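Local coordinates for lipoate-protein ligase 1 (Plasmodium falciparum, PDB 5T8U), which belongs to the lipoyl protein ligase A/B family and holds lipoic acid in a pocket of its mixed alpha/beta catalytic domain, at residues S119-I123 against E223-Y228; F24-N30 against F258-Y262; L170-K175 against T201-E206. All coordinates share one frame. Numbering follows the deposited sequence.

Contact 1 of 3, residues S119-I123 against E223-Y228; sequences SNFLI and EFTKFY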
ATOM      1  N   SER A 119      11.608   6.615  -9.085  1.00 58.74           N
ATOM      2  CA  SER A 119      12.396   7.620  -8.376  1.00 59.38           C
ATOM      3  C   SER A 119      12.425   7.342  -6.878  1.00 59.11           C
ATOM      4  O   SER A 119      13.484   7.427  -6.248  1.00 60.87           O
ATOM      5  CB  SER A 119      11.844   9.017  -8.655  1.00 58.58           C
ATOM      6  OG  SER A 119      12.235   9.470  -9.939  1.00 58.60           O
ATOM      7  N   ASN A 120      11.274   7.010  -6.288  1.00 60.49           N
ATOM      8  CA  ASN A 120      11.241   6.671  -4.868  1.00 59.50           C
ATOM      9  C   ASN A 120      12.205   5.531  -4.561  1.00 60.45           C
ATOM     10  O   ASN A 120      13.038   5.625  -3.646  1.00 60.45           O
ATOM     11  CB  ASN A 120       9.816   6.299  -4.454  1.00 58.14           C
ATOM     12  CG  ASN A 120       8.816   7.408  -4.732  1.00 57.43           C
ATOM     13  OD1 ASN A 120       9.192   8.554  -4.976  1.00 58.86           O
ATOM     14  ND2 ASN A 120       7.533   7.072  -4.692  1.00 55.81           N
ATOM     15  N   PHE A 121      12.114   4.442  -5.332  1.00 60.63           N
ATOM     16  CA  PHE A 121      13.037   3.329  -5.142  1.00 61.44           C
ATOM     17  C   PHE A 121      14.485   3.768  -5.312  1.00 59.28           C
ATOM     18  O   PHE A 121      15.383   3.194  -4.688  1.00 62.91           O
ATOM     19  CB  PHE A 121      12.712   2.196  -6.119  1.00 61.41           C
ATOM     20  CG  PHE A 121      11.568   1.323  -5.681  1.00 60.67           C
ATOM     21  CD1 PHE A 121      11.646   0.602  -4.502  1.00 59.96           C
ATOM     22  CD2 PHE A 121      10.427   1.205  -6.458  1.00 62.24           C
ATOM     23  CE1 PHE A 121      10.602  -0.208  -4.094  1.00 60.47           C
ATOM     24  CE2 PHE A 121       9.377   0.393  -6.057  1.00 60.91           C
ATOM     25  CZ  PHE A 121       9.466  -0.314  -4.874  1.00 60.12           C
ATOM     26  N   LEU A 122      14.737   4.779  -6.146  1.00 51.36           N
ATOM     27  CA  LEU A 122      16.102   5.276  -6.299  1.00 51.56           C
ATOM     28  C   LEU A 122      16.549   6.043  -5.062  1.00 51.67           C
ATOM     29  O   LEU A 122      17.718   5.972  -4.671  1.00 51.62           O
ATOM     30  CB  LEU A 122      16.212   6.158  -7.543  1.00 51.74           C
ATOM     31  CG  LEU A 122      17.600   6.760  -7.799  1.00 52.78           C
ATOM     32  CD1 LEU A 122      18.656   5.671  -7.938  1.00 54.09           C
ATOM     33  CD2 LEU A 122      17.587   7.649  -9.033  1.00 54.00           C
ATOM     34  N   ILE A 123      15.638   6.792  -4.438  1.00 55.41           N
ATOM     35  CA  ILE A 123      15.964   7.450  -3.177  1.00 57.58           C
ATOM     36  C   ILE A 123      16.329   6.411  -2.128  1.00 59.19           C
ATOM     37  O   ILE A 123      17.325   6.558  -1.406  1.00 60.84           O
ATOM     38  CB  ILE A 123      14.792   8.339  -2.715  1.00 55.33           C
ATOM     39  CG1 ILE A 123      14.574   9.486  -3.706  1.00 55.55           C
ATOM     40  CG2 ILE A 123      15.049   8.892  -1.308  1.00 54.08           C
ATOM     41  CD1 ILE A 123      13.315  10.294  -3.451  1.00 55.04           C
ATOM     42  N   GLU A 223      18.700  11.574   1.793  1.00 59.04           N
ATOM     43  CA  GLU A 223      18.685  11.288   0.361  1.00 60.42           C
ATOM     44  C   GLU A 223      17.394  11.741  -0.312  1.00 59.34           C
ATOM     45  O   GLU A 223      17.383  11.942  -1.530  1.00 60.11           O
ATOM     46  CB  GLU A 223      18.901   9.794   0.121  1.00 61.44           C
ATOM     47  CG  GLU A 223      20.338   9.343   0.319  1.00 66.52           C
ATOM     48  CD  GLU A 223      21.290   9.964  -0.687  1.00 74.92           C
ATOM     49  OE1 GLU A 223      22.519   9.837  -0.504  1.00 78.97           O
ATOM     50  OE2 GLU A 223      20.809  10.581  -1.660  1.00 80.25           O
ATOM     51  N   PHE A 224      16.310  11.902   0.447  1.00 58.00           N
ATOM     52  CA  PHE A 224      15.068  12.432  -0.105  1.00 56.44           C
ATOM     53  C   PHE A 224      15.216  13.910  -0.450  1.00 58.21           C
ATOM     54  O   PHE A 224      15.108  14.312  -1.620  1.00 57.43           O
ATOM     55  CB  PHE A 224      13.940  12.202   0.906  1.00 54.33           C
ATOM     56  CG  PHE A 224      12.620  12.803   0.516  1.00 51.91           C
ATOM     57  CD1 PHE A 224      11.758  12.130  -0.334  1.00 50.14           C
ATOM     58  CD2 PHE A 224      12.224  14.027   1.031  1.00 50.45           C
ATOM     59  CE1 PHE A 224      10.536  12.676  -0.676  1.00 48.60           C
ATOM     60  CE2 PHE A 224      11.006  14.578   0.691  1.00 48.63           C
ATOM     61  CZ  PHE A 224      10.160  13.901  -0.165  1.00 49.76           C
ATOM     62  N   THR A 225      15.484  14.737   0.566  1.00 59.84           N
ATOM     63  CA  THR A 225      15.704  16.161   0.339  1.00 61.09           C
ATOM     64  C   THR A 225      16.770  16.384  -0.727  1.00 61.23           C
ATOM     65  O   THR A 225      16.594  17.195  -1.644  1.00 61.74           O
ATOM     66  CB  THR A 225      16.110  16.834   1.654  1.00 64.10           C
ATOM     67  OG1 THR A 225      15.166  16.491   2.677  1.00 62.82           O
ATOM     68  CG2 THR A 225      16.154  18.347   1.498  1.00 65.15           C
ATOM     69  N   LYS A 226      17.888  15.664  -0.621  0.98 61.06           N
ATOM     70  CA  LYS A 226      18.959  15.804  -1.600  0.98 65.89           C
ATOM     71  C   LYS A 226      18.485  15.414  -2.992  0.98 68.11           C
ATOM     72  O   LYS A 226      18.832  16.071  -3.981  0.98 67.35           O
ATOM     73  CB  LYS A 226      20.160  14.957  -1.183  0.98 70.19           C
ATOM     74  CG  LYS A 226      21.234  14.820  -2.249  0.98 74.80           C
ATOM     75  CD  LYS A 226      22.510  14.242  -1.661  0.98 79.05           C
ATOM     76  CE  LYS A 226      23.174  13.261  -2.615  0.98 81.71           C
ATOM     77  NZ  LYS A 226      24.337  12.581  -1.981  0.98 83.46           N
ATOM     78  N   PHE A 227      17.693  14.345  -3.094  1.00 75.60           N
ATOM     79  CA  PHE A 227      17.173  13.944  -4.396  1.00 76.70           C
ATOM     80  C   PHE A 227      16.353  15.063  -5.019  1.00 76.04           C
ATOM     81  O   PHE A 227      16.463  15.324  -6.222  1.00 78.40           O
ATOM     82  CB  PHE A 227      16.330  12.674  -4.273  1.00 75.22           C
ATOM     83  CG  PHE A 227      15.696  12.246  -5.571  1.00 73.67           C
ATOM     84  CD1 PHE A 227      14.441  12.711  -5.934  1.00 72.81           C
ATOM     85  CD2 PHE A 227      16.359  11.386  -6.433  1.00 74.80           C
ATOM     86  CE1 PHE A 227      13.859  12.323  -7.128  1.00 73.56           C
ATOM     87  CE2 PHE A 227      15.780  10.994  -7.628  1.00 75.33           C
ATOM     88  CZ  PHE A 227      14.529  11.464  -7.976  1.00 74.36           C
ATOM     89  N   TYR A 228      15.527  15.737  -4.221  1.00 71.23           N
ATOM     90  CA  TYR A 228      14.706  16.819  -4.749  1.00 71.89           C
ATOM     91  C   TYR A 228      15.382  18.183  -4.653  1.00 79.23           C
ATOM     92  O   TYR A 228      14.714  19.206  -4.841  1.00 76.86           O
ATOM     93  CB  TYR A 228      13.351  16.849  -4.039  1.00 68.91           C
ATOM     94  CG  TYR A 228      12.481  15.662  -4.387  1.00 66.09           C
ATOM     95  CD1 TYR A 228      12.054  15.447  -5.693  1.00 64.10           C
ATOM     96  CD2 TYR A 228      12.089  14.754  -3.415  1.00 64.13           C
ATOM     97  CE1 TYR A 228      11.264  14.363  -6.017  1.00 62.72           C
ATOM     98  CE2 TYR A 228      11.298  13.670  -3.731  1.00 63.09           C
ATOM     99  CZ  TYR A 228      10.888  13.478  -5.030  1.00 62.63           C
ATOM    100  OH  TYR A 228      10.099  12.394  -5.337  1.00 63.06           O
TER
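Helices far apart in sequence can pack together on a sheet, and here helix 117-132 meets the C-terminal end of helix 213-227 within the lipoyl ligase catalytic domain. The short segments cross at 127°, their axes 10.1 Å apart. Apolar packing dominates, and Ile123 is its hub: its CD1 lies 3.9 Å from Phe224 CD1 and 3.9 Å from Tyr228 CE2, while its CG2 rests on the Glu223-Phe224 backbone, 3.7 Å from Phe224 N. Leu122 CD2 meets the edge of the Phe227 ring at CE2, 4.1 Å away. No hydrogen bond joins the segments; the polar ends turn to other partners, Asn120 to Asn116 and His165, Glu223 to Asn130, and the Tyr228 hydroxyl to Asn112. Phe224 also packs on Phe110 of strand 105-112, tying the pair to the sheet. One contact is of CH-pi type: Ile123 CG1 lies over the face of Phe227, 3.9 Å from the ring centroid and 3.5 Å from Phe227 CG.

Contact 2 of 3, residues F24-N30 against F258-Y262; sequences FNLSLEN and FLKYY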
ATOM      1  N   PHE A  24      -4.323   3.801  13.450  0.87 56.64           N
ATOM      2  CA  PHE A  24      -4.085   5.233  13.580  0.87 54.23           C
ATOM      3  C   PHE A  24      -3.215   5.745  12.439  0.87 53.55           C
ATOM      4  O   PHE A  24      -3.559   6.726  11.766  0.87 51.01           O
ATOM      5  CB  PHE A  24      -3.434   5.528  14.933  0.87 57.02           C
ATOM      6  CG  PHE A  24      -3.445   6.979  15.309  0.87 55.74           C
ATOM      7  CD1 PHE A  24      -4.505   7.514  16.022  0.87 55.76           C
ATOM      8  CD2 PHE A  24      -2.398   7.809  14.950  0.87 55.44           C
ATOM      9  CE1 PHE A  24      -4.520   8.848  16.370  0.87 56.73           C
ATOM     10  CE2 PHE A  24      -2.406   9.147  15.296  0.87 56.34           C
ATOM     11  CZ  PHE A  24      -3.470   9.666  16.006  0.87 56.64           C
ATOM     12  N   ASN A  25      -2.082   5.081  12.199  1.00 61.63           N
ATOM     13  CA  ASN A  25      -1.168   5.529  11.152  1.00 64.81           C
ATOM     14  C   ASN A  25      -1.784   5.364   9.768  1.00 62.68           C
ATOM     15  O   ASN A  25      -1.547   6.188   8.879  1.00 62.38           O
ATOM     16  CB  ASN A  25       0.151   4.765  11.239  1.00 66.57           C
ATOM     17  CG  ASN A  25       0.932   5.095  12.493  1.00 68.91           C
ATOM     18  OD1 ASN A  25       0.842   6.205  13.016  1.00 71.13           O
ATOM     19  ND2 ASN A  25       1.709   4.133  12.978  1.00 69.26           N
ATOM     20  N   LEU A  26      -2.562   4.300   9.557  0.93 60.29           N
ATOM     21  CA  LEU A  26      -3.274   4.162   8.291  0.93 58.86           C
ATOM     22  C   LEU A  26      -4.288   5.283   8.105  0.93 60.25           C
ATOM     23  O   LEU A  26      -4.493   5.755   6.980  0.93 60.18           O
ATOM     24  CB  LEU A  26      -3.961   2.798   8.215  0.93 59.36           C
ATOM     25  CG  LEU A  26      -3.054   1.599   7.923  0.93 58.79           C
ATOM     26  CD1 LEU A  26      -3.805   0.296   8.149  0.93 60.01           C
ATOM     27  CD2 LEU A  26      -2.511   1.652   6.502  0.93 57.51           C
ATOM     28  N   SER A  27      -4.923   5.728   9.193  0.96 61.08           N
ATOM     29  CA  SER A  27      -5.833   6.865   9.100  0.96 59.66           C
ATOM     30  C   SER A  27      -5.076   8.142   8.754  0.96 59.19           C
ATOM     31  O   SER A  27      -5.555   8.956   7.956  0.96 55.99           O
ATOM     32  CB  SER A  27      -6.600   7.030  10.411  0.96 59.44           C
ATOM     33  OG  SER A  27      -7.286   5.837  10.747  0.96 60.02           O
ATOM     34  N   LEU A  28      -3.896   8.338   9.349  1.00 63.69           N
ATOM     35  CA  LEU A  28      -3.051   9.465   8.963  1.00 66.04           C
ATOM     36  C   LEU A  28      -2.722   9.411   7.477  1.00 65.85           C
ATOM     37  O   LEU A  28      -2.890  10.399   6.753  1.00 67.25           O
ATOM     38  CB  LEU A  28      -1.765   9.465   9.791  1.00 65.63           C
ATOM     39  CG  LEU A  28      -1.876   9.880  11.259  1.00 66.76           C
ATOM     40  CD1 LEU A  28      -0.578   9.571  11.990  1.00 66.23           C
ATOM     41  CD2 LEU A  28      -2.217  11.359  11.386  1.00 66.50           C
ATOM     42  N   GLU A  29      -2.244   8.258   7.007  1.00 62.26           N
ATOM     43  CA  GLU A  29      -1.897   8.093   5.599  1.00 60.76           C
ATOM     44  C   GLU A  29      -3.075   8.440   4.697  1.00 60.46           C
ATOM     45  O   GLU A  29      -2.938   9.210   3.738  1.00 59.96           O
ATOM     46  CB  GLU A  29      -1.439   6.654   5.362  1.00 61.55           C
ATOM     47  CG  GLU A  29      -0.943   6.366   3.963  1.00 63.04           C
ATOM     48  CD  GLU A  29      -0.610   4.902   3.767  1.00 63.62           C
ATOM     49  OE1 GLU A  29      -1.406   4.047   4.212  1.00 63.59           O
ATOM     50  OE2 GLU A  29       0.451   4.604   3.182  1.00 63.86           O
ATOM     51  N   ASN A  30      -4.249   7.874   4.991  1.00 60.46           N
ATOM     52  CA  ASN A  30      -5.423   8.148   4.170  1.00 60.85           C
ATOM     53  C   ASN A  30      -5.810   9.618   4.224  1.00 60.19           C
ATOM     54  O   ASN A  30      -6.298  10.168   3.230  1.00 60.84           O
ATOM     55  CB  ASN A  30      -6.593   7.275   4.620  1.00 61.93           C
ATOM     56  CG  ASN A  30      -7.718   7.244   3.604  1.00 62.47           C
ATOM     57  OD1 ASN A  30      -7.491   7.417   2.407  1.00 61.83           O
ATOM     58  ND2 ASN A  30      -8.939   7.024   4.078  1.00 63.35           N
ATOM     59  N   PHE A 258     -10.927  12.207   9.759  1.00 67.55           N
ATOM     60  CA  PHE A 258      -9.937  11.317  10.353  1.00 62.05           C
ATOM     61  C   PHE A 258     -10.605  10.267  11.233  1.00 62.20           C
ATOM     62  O   PHE A 258     -10.337   9.070  11.100  1.00 57.39           O
ATOM     63  CB  PHE A 258      -8.922  12.126  11.161  1.00 60.35           C
ATOM     64  CG  PHE A 258      -7.790  11.304  11.704  1.00 55.57           C
ATOM     65  CD1 PHE A 258      -6.628  11.137  10.973  1.00 52.60           C
ATOM     66  CD2 PHE A 258      -7.888  10.694  12.943  1.00 55.53           C
ATOM     67  CE1 PHE A 258      -5.584  10.381  11.465  1.00 50.75           C
ATOM     68  CE2 PHE A 258      -6.846   9.934  13.441  1.00 53.49           C
ATOM     69  CZ  PHE A 258      -5.693   9.778  12.700  1.00 51.38           C
ATOM     70  N   LEU A 259     -11.477  10.701  12.147  0.78 68.13           N
ATOM     71  CA  LEU A 259     -12.188   9.752  12.998  0.78 71.89           C
ATOM     72  C   LEU A 259     -13.013   8.774  12.172  0.78 77.13           C
ATOM     73  O   LEU A 259     -13.169   7.611  12.561  0.78 73.42           O
ATOM     74  CB  LEU A 259     -13.083  10.498  13.988  0.78 74.68           C
ATOM     75  CG  LEU A 259     -12.369  11.232  15.124  0.78 73.50           C
ATOM     76  CD1 LEU A 259     -13.348  12.111  15.884  0.78 76.59           C
ATOM     77  CD2 LEU A 259     -11.698  10.248  16.071  0.78 72.22           C
ATOM     78  N   LYS A 260     -13.553   9.225  11.039  1.00 93.07           N
ATOM     79  CA  LYS A 260     -14.264   8.321  10.142  1.00100.45           C
ATOM     80  C   LYS A 260     -13.339   7.216   9.645  1.00 94.52           C
ATOM     81  O   LYS A 260     -13.651   6.025   9.764  1.00 97.67           O
ATOM     82  CB  LYS A 260     -14.843   9.109   8.966  1.00104.49           C
ATOM     83  CG  LYS A 260     -15.738   8.304   8.035  1.00107.78           C
ATOM     84  CD  LYS A 260     -15.803   8.936   6.650  1.00109.71           C
ATOM     85  CE  LYS A 260     -16.351  10.359   6.693  1.00113.50           C
ATOM     86  NZ  LYS A 260     -16.265  11.026   5.366  1.00114.40           N
ATOM     87  N   TYR A 261     -12.188   7.598   9.084  0.94 81.00           N
ATOM     88  CA  TYR A 261     -11.218   6.606   8.629  0.94 75.17           C
ATOM     89  C   TYR A 261     -10.835   5.656   9.757  0.94 74.17           C
ATOM     90  O   TYR A 261     -10.858   4.432   9.592  0.94 73.89           O
ATOM     91  CB  TYR A 261      -9.973   7.304   8.080  0.94 73.29           C
ATOM     92  CG  TYR A 261     -10.223   8.215   6.898  0.94 75.11           C
ATOM     93  CD1 TYR A 261     -11.322   8.032   6.070  0.94 77.54           C
ATOM     94  CD2 TYR A 261      -9.352   9.257   6.608  0.94 74.37           C
ATOM     95  CE1 TYR A 261     -11.548   8.863   4.989  0.94 78.55           C
ATOM     96  CE2 TYR A 261      -9.570  10.093   5.531  0.94 75.84           C
ATOM     97  CZ  TYR A 261     -10.668   9.890   4.724  0.94 78.45           C
ATOM     98  OH  TYR A 261     -10.889  10.720   3.650  0.94 80.48           O
ATOM     99  N   TYR A 262     -10.474   6.209  10.916  0.93 74.86           N
ATOM    100  CA  TYR A 262     -10.035   5.390  12.041  0.93 73.64           C
ATOM    101  C   TYR A 262     -11.102   4.378  12.435  0.93 74.18           C
ATOM    102  O   TYR A 262     -10.810   3.195  12.638  0.93 73.03           O
ATOM    103  CB  TYR A 262      -9.679   6.293  13.223  0.93 73.65           C
ATOM    104  CG  TYR A 262      -9.114   5.560  14.419  0.93 74.53           C
ATOM    105  CD1 TYR A 262      -7.773   5.203  14.469  0.93 73.14           C
ATOM    106  CD2 TYR A 262      -9.918   5.237  15.504  0.93 78.31           C
ATOM    107  CE1 TYR A 262      -7.250   4.538  15.562  0.93 74.05           C
ATOM    108  CE2 TYR A 262      -9.405   4.573  16.601  0.93 79.46           C
ATOM    109  CZ  TYR A 262      -8.071   4.226  16.625  0.93 77.37           C
ATOM    110  OH  TYR A 262      -7.558   3.563  17.716  0.93 78.02           O
TER
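Helix-helix packing needs a place where backbones can come close, and a small residue such as serine can provide it. Here helix 22-34, which lies against the large mixed sheet of the catalytic domain through contacts with Trp59, packs on helix 256-266. The short segments cross at 131° with axes 8.7 Å apart, and three residues carry most of the buried surface: Phe258, Tyr261 and Ser27.

Phe258 inserts its ring between Phe24, Ser27 and Leu28. Its edge points at the face of Phe24 in a T-shaped pair, with centroids 5.2 Å apart and planes at 68°. Leu28 CD2 closes on Phe258 CE1 at 3.5 Å, and Ser27 CB makes a CH-pi contact over the Phe258 face, 3.9 Å from its centroid.

Ser27 is the point of closest backbone approach, its CA 5.3 Å from the CA of Tyr262. Its hydroxyl hydrogen-bonds to the carbonyl of His23, one turn back in its own helix, and no hydrogen bond crosses to the 258-262 segment; the small side chain leaves room for the close approach. Tyr261 flanks the seam at one end, where the Asn30 side chain lies over one face of its ring. Near the other end Tyr262 CE1 reaches the Phe24 backbone, 3.7 Å from Phe24 N, and Ser27 OG sits 3.1 Å from Tyr262 CA.

Contact 3 of 3, residues L170-K175 against T201-E206; sequences LINLEK and TINLSE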
ATOM      1  N   LEU A 170      12.630  -3.476   6.201  1.00 67.46           N
ATOM      2  CA  LEU A 170      12.871  -4.432   7.273  1.00 65.78           C
ATOM      3  C   LEU A 170      14.202  -4.129   7.950  1.00 68.19           C
ATOM      4  O   LEU A 170      15.262  -4.220   7.321  1.00 69.17           O
ATOM      5  CB  LEU A 170      12.847  -5.861   6.731  1.00 63.70           C
ATOM      6  CG  LEU A 170      11.488  -6.559   6.820  1.00 59.76           C
ATOM      7  CD1 LEU A 170      10.356  -5.688   6.282  1.00 56.72           C
ATOM      8  CD2 LEU A 170      11.546  -7.873   6.074  1.00 59.23           C
ATOM      9  N   ILE A 171      14.138  -3.773   9.234  1.00 65.04           N
ATOM     10  CA  ILE A 171      15.320  -3.478  10.034  1.00 65.09           C
ATOM     11  C   ILE A 171      15.592  -4.657  10.960  1.00 70.47           C
ATOM     12  O   ILE A 171      16.560  -5.402  10.770  1.00 71.35           O
ATOM     13  CB  ILE A 171      15.138  -2.179  10.847  1.00 66.58           C
ATOM     14  CG1 ILE A 171      14.736  -1.011   9.937  1.00 66.22           C
ATOM     15  CG2 ILE A 171      16.407  -1.853  11.637  1.00 69.61           C
ATOM     16  CD1 ILE A 171      15.799  -0.578   8.951  1.00 66.09           C
ATOM     17  N   ASN A 172      14.732  -4.832  11.966  0.86 77.84           N
ATOM     18  CA  ASN A 172      14.897  -5.861  12.987  0.86 83.96           C
ATOM     19  C   ASN A 172      13.618  -6.673  13.157  0.86 90.24           C
ATOM     20  O   ASN A 172      13.329  -7.168  14.249  0.86 87.84           O
ATOM     21  CB  ASN A 172      15.311  -5.236  14.319  0.86 86.52           C
ATOM     22  CG  ASN A 172      15.737  -6.269  15.346  0.86 90.35           C
ATOM     23  OD1 ASN A 172      16.269  -7.323  15.000  0.86 92.04           O
ATOM     24  ND2 ASN A 172      15.493  -5.971  16.618  0.86 90.93           N
ATOM     25  N   LEU A 173      12.835  -6.810  12.088  1.00108.09           N
ATOM     26  CA  LEU A 173      11.589  -7.560  12.166  1.00114.67           C
ATOM     27  C   LEU A 173      11.843  -8.977  12.669  1.00114.10           C
ATOM     28  O   LEU A 173      12.846  -9.609  12.328  1.00121.34           O
ATOM     29  CB  LEU A 173      10.908  -7.600  10.794  1.00113.60           C
ATOM     30  CG  LEU A 173       9.634  -8.441  10.694  1.00113.82           C
ATOM     31  CD1 LEU A 173       8.559  -7.858  11.583  1.00113.47           C
ATOM     32  CD2 LEU A 173       9.154  -8.536   9.256  1.00112.52           C
ATOM     33  N   GLU A 174      10.927  -9.470  13.497  1.00 92.14           N
ATOM     34  CA  GLU A 174      10.974 -10.852  13.964  1.00 89.99           C
ATOM     35  C   GLU A 174      10.587 -11.755  12.800  1.00 96.19           C
ATOM     36  O   GLU A 174       9.411 -11.875  12.452  1.00 89.43           O
ATOM     37  CB  GLU A 174      10.042 -11.039  15.157  1.00 91.64           C
ATOM     38  CG  GLU A 174      10.234 -12.348  15.906  1.00 96.04           C
ATOM     39  CD  GLU A 174       9.356 -12.442  17.139  1.00 98.42           C
ATOM     40  OE1 GLU A 174       9.535 -13.394  17.929  1.00101.07           O
ATOM     41  OE2 GLU A 174       8.487 -11.564  17.320  1.00 96.85           O
ATOM     42  N   LYS A 175      11.585 -12.389  12.179  1.00118.93           N
ATOM     43  CA  LYS A 175      11.347 -13.128  10.943  1.00124.41           C
ATOM     44  C   LYS A 175      10.633 -14.453  11.190  1.00122.86           C
ATOM     45  O   LYS A 175       9.753 -14.838  10.412  1.00125.90           O
ATOM     46  CB  LYS A 175      12.671 -13.379  10.221  1.00126.44           C
ATOM     47  CG  LYS A 175      12.533 -14.230   8.968  1.00127.40           C
ATOM     48  CD  LYS A 175      13.884 -14.536   8.344  1.00128.94           C
ATOM     49  CE  LYS A 175      13.737 -15.453   7.140  1.00129.54           C
ATOM     50  NZ  LYS A 175      15.051 -15.782   6.523  1.00131.63           N
ATOM     51  N   THR A 201      11.955 -16.014   0.944  1.00107.47           N
ATOM     52  CA  THR A 201      12.434 -15.840   2.310  1.00108.19           C
ATOM     53  C   THR A 201      12.606 -14.362   2.651  1.00106.63           C
ATOM     54  O   THR A 201      12.579 -13.502   1.769  1.00104.46           O
ATOM     55  CB  THR A 201      13.777 -16.569   2.535  1.00111.59           C
ATOM     56  OG1 THR A 201      14.293 -16.242   3.832  1.00111.82           O
ATOM     57  CG2 THR A 201      14.793 -16.177   1.471  1.00112.28           C
ATOM     58  N   ILE A 202      12.783 -14.081   3.938  1.00108.43           N
ATOM     59  CA  ILE A 202      12.932 -12.724   4.446  1.00105.69           C
ATOM     60  C   ILE A 202      14.371 -12.530   4.904  1.00105.45           C
ATOM     61  O   ILE A 202      15.063 -13.486   5.272  1.00109.81           O
ATOM     62  CB  ILE A 202      11.935 -12.455   5.596  1.00103.84           C
ATOM     63  CG1 ILE A 202      10.511 -12.304   5.047  1.00101.53           C
ATOM     64  CG2 ILE A 202      12.328 -11.222   6.411  1.00104.02           C
ATOM     65  CD1 ILE A 202      10.281 -11.054   4.199  1.00 99.47           C
ATOM     66  N   ASN A 203      14.826 -11.278   4.867  1.00 97.03           N
ATOM     67  CA  ASN A 203      16.158 -10.931   5.346  1.00 96.42           C
ATOM     68  C   ASN A 203      16.098  -9.605   6.085  1.00 90.68           C
ATOM     69  O   ASN A 203      15.588  -8.615   5.552  1.00 87.99           O
ATOM     70  CB  ASN A 203      17.164 -10.839   4.195  1.00 98.52           C
ATOM     71  CG  ASN A 203      18.598 -10.783   4.682  1.00101.58           C
ATOM     72  OD1 ASN A 203      18.940 -11.368   5.711  1.00103.00           O
ATOM     73  ND2 ASN A 203      19.444 -10.069   3.952  1.00102.40           N
ATOM     74  N   LEU A 204      16.621  -9.591   7.308  1.00 84.46           N
ATOM     75  CA  LEU A 204      16.712  -8.363   8.081  1.00 80.99           C
ATOM     76  C   LEU A 204      17.975  -7.608   7.692  1.00 80.00           C
ATOM     77  O   LEU A 204      19.063  -8.190   7.633  1.00 84.67           O
ATOM     78  CB  LEU A 204      16.724  -8.667   9.580  1.00 81.13           C
ATOM     79  CG  LEU A 204      15.445  -9.224  10.212  1.00 80.50           C
ATOM     80  CD1 LEU A 204      14.257  -8.352   9.864  1.00 77.11           C
ATOM     81  CD2 LEU A 204      15.180 -10.669   9.806  1.00 83.16           C
ATOM     82  N   SER A 205      17.830  -6.311   7.426  1.00 69.68           N
ATOM     83  CA  SER A 205      18.982  -5.498   7.066  1.00 69.29           C
ATOM     84  C   SER A 205      19.988  -5.371   8.206  1.00 78.31           C
ATOM     85  O   SER A 205      21.074  -4.825   7.988  1.00 75.12           O
ATOM     86  CB  SER A 205      18.518  -4.113   6.612  1.00 66.48           C
ATOM     87  OG  SER A 205      17.970  -4.157   5.307  1.00 64.91           O
ATOM     88  N   GLU A 206      19.655  -5.854   9.407  1.00 99.35           N
ATOM     89  CA  GLU A 206      20.636  -5.937  10.484  1.00107.01           C
ATOM     90  C   GLU A 206      21.604  -7.093  10.277  1.00106.72           C
ATOM     91  O   GLU A 206      22.744  -7.032  10.749  1.00109.37           O
ATOM     92  CB  GLU A 206      19.937  -6.091  11.836  1.00112.61           C
ATOM     93  CG  GLU A 206      19.301  -4.815  12.360  1.00117.30           C
ATOM     94  CD  GLU A 206      18.743  -4.972  13.762  1.00123.61           C
ATOM     95  OE1 GLU A 206      18.668  -6.119  14.252  1.00127.02           O
ATOM     96  OE2 GLU A 206      18.383  -3.945  14.377  1.00124.85           O
TER
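Loops without regular secondary structure can still be held in place by a small apolar centre edged with polar links, as where the loop leaving strand 162-170 meets the 201-206 loop in the catalytic domain. At the centre, Leu170 CD2 packs on Ile202 CG2 at 3.5 Å, and Leu204 fills the space beside them: its CD1 lies 3.6 Å from Leu173 CB and 4.2 Å from Leu170 CB, while Leu204 CD2 touches Lys175 CB at 3.7 Å. The chain bends between Leu170 and Leu173, which lets both leucines approach Leu204.

Further out the backbones are joined loosely. Ser205 N and Ser205 OG both give weak hydrogen bonds to Leu170 O, at 3.3 and 3.4 Å, and Glu206 N gives another weak one to Ile171 O at 3.4 Å. Asn203 pairs through its backbone with Lys150, a residue of the lipoic acid pocket, and the side chain of Ile202 is about 8 Å from the ligand.

The shortest links, at the far edge, are two hydrogen bonds given by the extended Lys175 side chain, from NZ to Thr201 OG1 at 2.8 Å and to Ile202 O at 2.6 Å.

The three contacts are nested along the chain: contact 3 lies inside the loop closed by contact 1, which lies inside the one closed by contact 2. None touches another; their centres are 23 to 27 Å apart, with nearest atoms about 11 Å apart between contact 1 and either neighbour and about 14 Å between contacts 2 and 3. What they share is the large mixed sheet: helices 117-132 and 213-227 pack by strand 105-112, helix 22-34 by strand 55-59, and contact 3 continues from strand 162-170. Side chains of contacts 1 and 2 come to about 12 Å from lipoic acid, of contact 3 to about 8 Å, illustrating how sequence-distant contacts join helices and loops to one sheet.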